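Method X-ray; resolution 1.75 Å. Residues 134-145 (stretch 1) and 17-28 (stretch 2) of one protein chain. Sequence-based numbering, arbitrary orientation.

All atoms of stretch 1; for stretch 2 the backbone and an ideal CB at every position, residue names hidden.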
# COMPACT_ATOMS: atom_id res chain seq x y z
N VAL A 134 -2.01 -8.00 -0.62
CA VAL A 134 -1.06 -9.05 -0.30
C VAL A 134 -0.79 -9.85 -1.55
O VAL A 134 -1.72 -10.29 -2.25
CB VAL A 134 -1.58 -10.00 0.81
CG1 VAL A 134 -0.57 -11.17 1.03
CG2 VAL A 134 -1.77 -9.22 2.11
N ILE A 135 0.49 -9.99 -1.87
CA ILE A 135 0.92 -10.77 -3.04
C ILE A 135 1.56 -12.05 -2.50
O ILE A 135 2.48 -11.99 -1.68
CB ILE A 135 1.94 -10.00 -3.89
CG1 ILE A 135 1.34 -8.66 -4.33
CG2 ILE A 135 2.31 -10.84 -5.14
CD1 ILE A 135 2.35 -7.71 -4.98
N GLY A 136 1.04 -13.19 -2.94
CA GLY A 136 1.57 -14.46 -2.48
C GLY A 136 2.95 -14.73 -3.05
O GLY A 136 3.35 -14.10 -4.03
N ALA A 137 3.68 -15.67 -2.44
CA ALA A 137 5.02 -16.00 -2.93
C ALA A 137 4.95 -16.47 -4.37
O ALA A 137 5.94 -16.40 -5.11
CB ALA A 137 5.65 -17.09 -2.06
N ASP A 138 3.78 -16.97 -4.77
CA ASP A 138 3.63 -17.45 -6.14
C ASP A 138 3.38 -16.34 -7.15
O ASP A 138 3.22 -16.61 -8.34
CB ASP A 138 2.50 -18.48 -6.23
CG ASP A 138 1.14 -17.91 -5.83
OD1 ASP A 138 1.04 -16.69 -5.54
OD2 ASP A 138 0.18 -18.70 -5.80
N GLY A 139 3.34 -15.10 -6.67
CA GLY A 139 3.13 -13.97 -7.55
C GLY A 139 1.69 -13.52 -7.77
O GLY A 139 1.46 -12.48 -8.40
N ASN A 140 0.73 -14.28 -7.27
CA ASN A 140 -0.68 -13.91 -7.45
C ASN A 140 -1.19 -13.07 -6.30
O ASN A 140 -0.68 -13.17 -5.20
CB ASN A 140 -1.57 -15.15 -7.58
CG ASN A 140 -1.27 -15.94 -8.82
OD1 ASN A 140 -1.02 -15.37 -9.88
ND2 ASN A 140 -1.29 -17.26 -8.70
N VAL A 141 -2.19 -12.24 -6.58
CA VAL A 141 -2.77 -11.42 -5.53
C VAL A 141 -3.49 -12.38 -4.60
O VAL A 141 -4.29 -13.18 -5.03
CB VAL A 141 -3.77 -10.41 -6.14
CG1 VAL A 141 -4.53 -9.68 -5.04
CG2 VAL A 141 -2.99 -9.37 -6.99
N ALA A 142 -3.17 -12.32 -3.31
CA ALA A 142 -3.81 -13.22 -2.35
C ALA A 142 -4.95 -12.58 -1.55
O ALA A 142 -5.83 -13.28 -1.01
CB ALA A 142 -2.77 -13.74 -1.37
N TYR A 143 -4.92 -11.25 -1.46
CA TYR A 143 -5.93 -10.55 -0.67
C TYR A 143 -5.88 -9.05 -0.93
O TYR A 143 -4.80 -8.50 -1.13
CB TYR A 143 -5.65 -10.78 0.83
CG TYR A 143 -6.45 -9.90 1.78
CD1 TYR A 143 -6.01 -8.63 2.14
CD2 TYR A 143 -7.66 -10.35 2.32
CE1 TYR A 143 -6.74 -7.83 3.01
CE2 TYR A 143 -8.40 -9.57 3.19
CZ TYR A 143 -7.94 -8.32 3.53
OH TYR A 143 -8.68 -7.54 4.39
N THR A 144 -7.05 -8.41 -0.94
CA THR A 144 -7.08 -6.97 -1.11
C THR A 144 -8.15 -6.35 -0.21
O THR A 144 -9.12 -7.00 0.17
CB THR A 144 -7.43 -6.52 -2.56
OG1 THR A 144 -8.79 -6.89 -2.88
CG2 THR A 144 -6.49 -7.11 -3.55
N GLU A 145 -7.89 -5.12 0.18
CA GLU A 145 -8.88 -4.34 0.92
C GLU A 145 -8.66 -2.89 0.61
O GLU A 145 -7.59 -2.35 0.90
CB GLU A 145 -8.81 -4.50 2.45
CG GLU A 145 -9.96 -3.68 3.09
CD GLU A 145 -9.85 -3.45 4.58
OE1 GLU A 145 -8.79 -3.73 5.17
OE2 GLU A 145 -10.85 -2.96 5.16
N UNK A 17 -9.10 -2.56 -7.54
CA UNK A 17 -7.94 -3.25 -7.00
C UNK A 17 -7.77 -4.50 -7.88
O UNK A 17 -8.73 -5.00 -8.47
CB UNK A 17 -8.11 -3.60 -5.52
N UNK A 18 -6.55 -5.05 -7.95
CA UNK A 18 -6.36 -6.25 -8.78
C UNK A 18 -7.10 -7.44 -8.20
O UNK A 18 -7.18 -7.59 -6.98
CB UNK A 18 -4.87 -6.58 -8.92
N UNK A 19 -7.66 -8.27 -9.08
CA UNK A 19 -8.42 -9.43 -8.62
C UNK A 19 -7.60 -10.46 -7.85
O UNK A 19 -6.46 -10.78 -8.21
CB UNK A 19 -9.07 -10.11 -9.82
N UNK A 20 -8.21 -10.98 -6.79
CA UNK A 20 -7.60 -12.01 -5.97
C UNK A 20 -7.50 -13.27 -6.82
O UNK A 20 -8.46 -13.63 -7.50
CB UNK A 20 -8.40 -12.26 -4.69
N UNK A 21 -6.32 -13.89 -6.83
CA UNK A 21 -6.10 -15.10 -7.61
C UNK A 21 -5.36 -14.87 -8.92
O UNK A 21 -4.85 -15.82 -9.54
CB UNK A 21 -7.45 -15.76 -7.91
N UNK A 22 -5.29 -13.62 -9.35
CA UNK A 22 -4.60 -13.26 -10.60
C UNK A 22 -3.22 -12.71 -10.31
O UNK A 22 -2.94 -12.26 -9.19
CB UNK A 22 -5.41 -12.24 -11.39
N UNK A 23 -2.32 -12.73 -11.32
CA UNK A 23 -0.96 -12.22 -11.15
C UNK A 23 -0.99 -10.75 -10.74
O UNK A 23 -1.73 -9.93 -11.30
CB UNK A 23 -0.15 -12.40 -12.44
N UNK A 24 -0.17 -10.40 -9.76
CA UNK A 24 -0.14 -9.03 -9.31
C UNK A 24 0.45 -8.16 -10.42
O UNK A 24 1.43 -8.53 -11.08
CB UNK A 24 0.66 -8.90 -8.01
N UNK A 25 -0.16 -7.00 -10.64
CA UNK A 25 0.36 -6.10 -11.68
C UNK A 25 1.83 -5.75 -11.40
O UNK A 25 2.25 -5.57 -10.25
CB UNK A 25 -0.48 -4.83 -11.76
N UNK A 26 2.63 -5.65 -12.45
CA UNK A 26 4.01 -5.29 -12.27
C UNK A 26 4.10 -3.87 -11.71
O UNK A 26 3.18 -3.08 -11.87
CB UNK A 26 4.77 -5.41 -13.59
N UNK A 27 5.18 -3.57 -11.01
CA UNK A 27 5.35 -2.18 -10.59
C UNK A 27 6.82 -1.81 -10.55
O UNK A 27 7.70 -2.68 -10.44
CB UNK A 27 4.71 -1.95 -9.22
N UNK A 28 7.07 -0.51 -10.65
CA UNK A 28 8.40 0.04 -10.60
C UNK A 28 8.34 1.30 -9.73
O UNK A 28 8.23 2.42 -10.23
CB UNK A 28 8.93 0.34 -12.00

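Position 17 points its CA-to-CB bond toward the strand, and the ideal CB lies 4.2 Å from CB of Thr-144. The neighbour offers a methyl and a hydroxyl, so a medium or large apolar side chain would suit. The residue is Leu-17, and its own CB makes the closest approach to Thr-144.

At 18 the bond runs sideways, with the ideal CB 3.9 Å from CG2 of Val-141. A small or flat apolar group fits there, and phi of -67° permits proline. Pro-18 is found: its CG packs 3.8 Å from Val-141 CG2. A water lies 2.8 Å from Pro-18 O, to which it donates, and 2.6 Å from Thr-144 OG1, joining the two stretches.

Position 19 points away and has nothing of stretch 1 within reach of its CB, so many residues would do. Ala-19 opens a type II turn that ends at 22.

At 20 the bond is sideways, and the ideal CB is 4.2 Å from Val-141 O. A side chain here can lie along the strand backbone; a branched apolar one would cover it, and a polar one is not excluded. Val-20, chi1 t, places CG2 3.9 Å from Tyr-143 CA and 4.3 Å from Val-141 CG1.

Position 21 is decided by its backbone. With phi/psi of 101/-15°, a CB would be jammed against the carbonyl O of the preceding residue, which calls for glycine. Gly-21 N donates to Val-141 O at 2.8 Å, and a water donates to both Gly-21 O (2.6 Å) and Asn-140 OD1 (3.3 Å).

Position 22 points away from stretch 1, so its contribution across the contact is its carbonyl: Val-141 N donates to the O of 22 at 2.7 Å, whatever the side chain. A small polar residue could instead serve the turn. Ser-22 does so, its OG donating to Ala-19 O at 2.7 Å.

At 23 the backbone is bridged with Asn-140, and Asn-140 OD1 lies 3.3 Å from the N of 23, off to the side of where an N-H would point. The bond points away overall, and phi of -59° admits proline among others. Pro-23 has no hydrogen on that N, so the approach is not a hydrogen bond; Pro-23 CG rests 3.7 Å from Asn-140 OD1.

Position 24 faces a tight site with two apolar walls and a backbone carbonyl: the ideal CB is 3.7 Å from both Ile-135 CD1 and Gly-139 O, and 3.8 Å from Val-141 CG2. A single methyl suits such close walls. Ala-24 supplies it, while its N donates to Gly-139 O at 3.0 Å, a nearly straight bond at 175°.

Positions 25 and 26 ask little of stretch 1; they hold Pro-25 and Ala-26. Position 27 points toward it from a distance, so only a long side chain, apolar or aromatic for choice, would reach Ile-135, though stretch 1 does not forbid a shorter one. Phe-27 brings CE2 to 4.3 Å from Ile-135 CD1, which meets the ring edge. Position 28 is out of reach, so the contact sets no preference; it is Thr-28.

Stretch 2 17-28: LPAVGSPAPAFT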
# COMPACT_ATOMS: atom_id res chain seq x y z
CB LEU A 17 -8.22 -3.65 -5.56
CG LEU A 17 -8.16 -2.56 -4.48
CD1 LEU A 17 -6.74 -2.31 -4.08
CD2 LEU A 17 -8.82 -1.28 -5.00
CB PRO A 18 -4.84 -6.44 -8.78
CG PRO A 18 -4.43 -5.85 -7.46
CD PRO A 18 -5.30 -4.61 -7.33
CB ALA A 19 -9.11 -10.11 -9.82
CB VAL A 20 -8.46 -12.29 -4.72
CG1 VAL A 20 -8.03 -13.62 -4.06
CG2 VAL A 20 -8.31 -11.13 -3.74
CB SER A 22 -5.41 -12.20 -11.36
OG SER A 22 -5.42 -10.96 -10.67
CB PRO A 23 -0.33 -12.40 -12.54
CG PRO A 23 -1.12 -13.54 -13.14
CD PRO A 23 -2.53 -13.24 -12.69
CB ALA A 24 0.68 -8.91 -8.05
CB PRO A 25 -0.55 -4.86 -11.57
CG PRO A 25 -1.84 -5.43 -11.06
CD PRO A 25 -1.35 -6.43 -9.99
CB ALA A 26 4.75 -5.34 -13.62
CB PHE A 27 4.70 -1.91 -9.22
CG PHE A 27 5.19 -2.79 -8.11
CD1 PHE A 27 6.42 -2.56 -7.51
CD2 PHE A 27 4.41 -3.85 -7.67
CE1 PHE A 27 6.88 -3.37 -6.47
CE2 PHE A 27 4.86 -4.66 -6.62
CZ PHE A 27 6.08 -4.43 -6.02
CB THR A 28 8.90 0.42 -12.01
OG1 THR A 28 7.98 1.34 -12.60
CG2 THR A 28 8.98 -0.82 -12.91
O HOH W 1 -9.45 -7.34 -5.37
O HOH W 2 -3.46 -16.71 -11.61
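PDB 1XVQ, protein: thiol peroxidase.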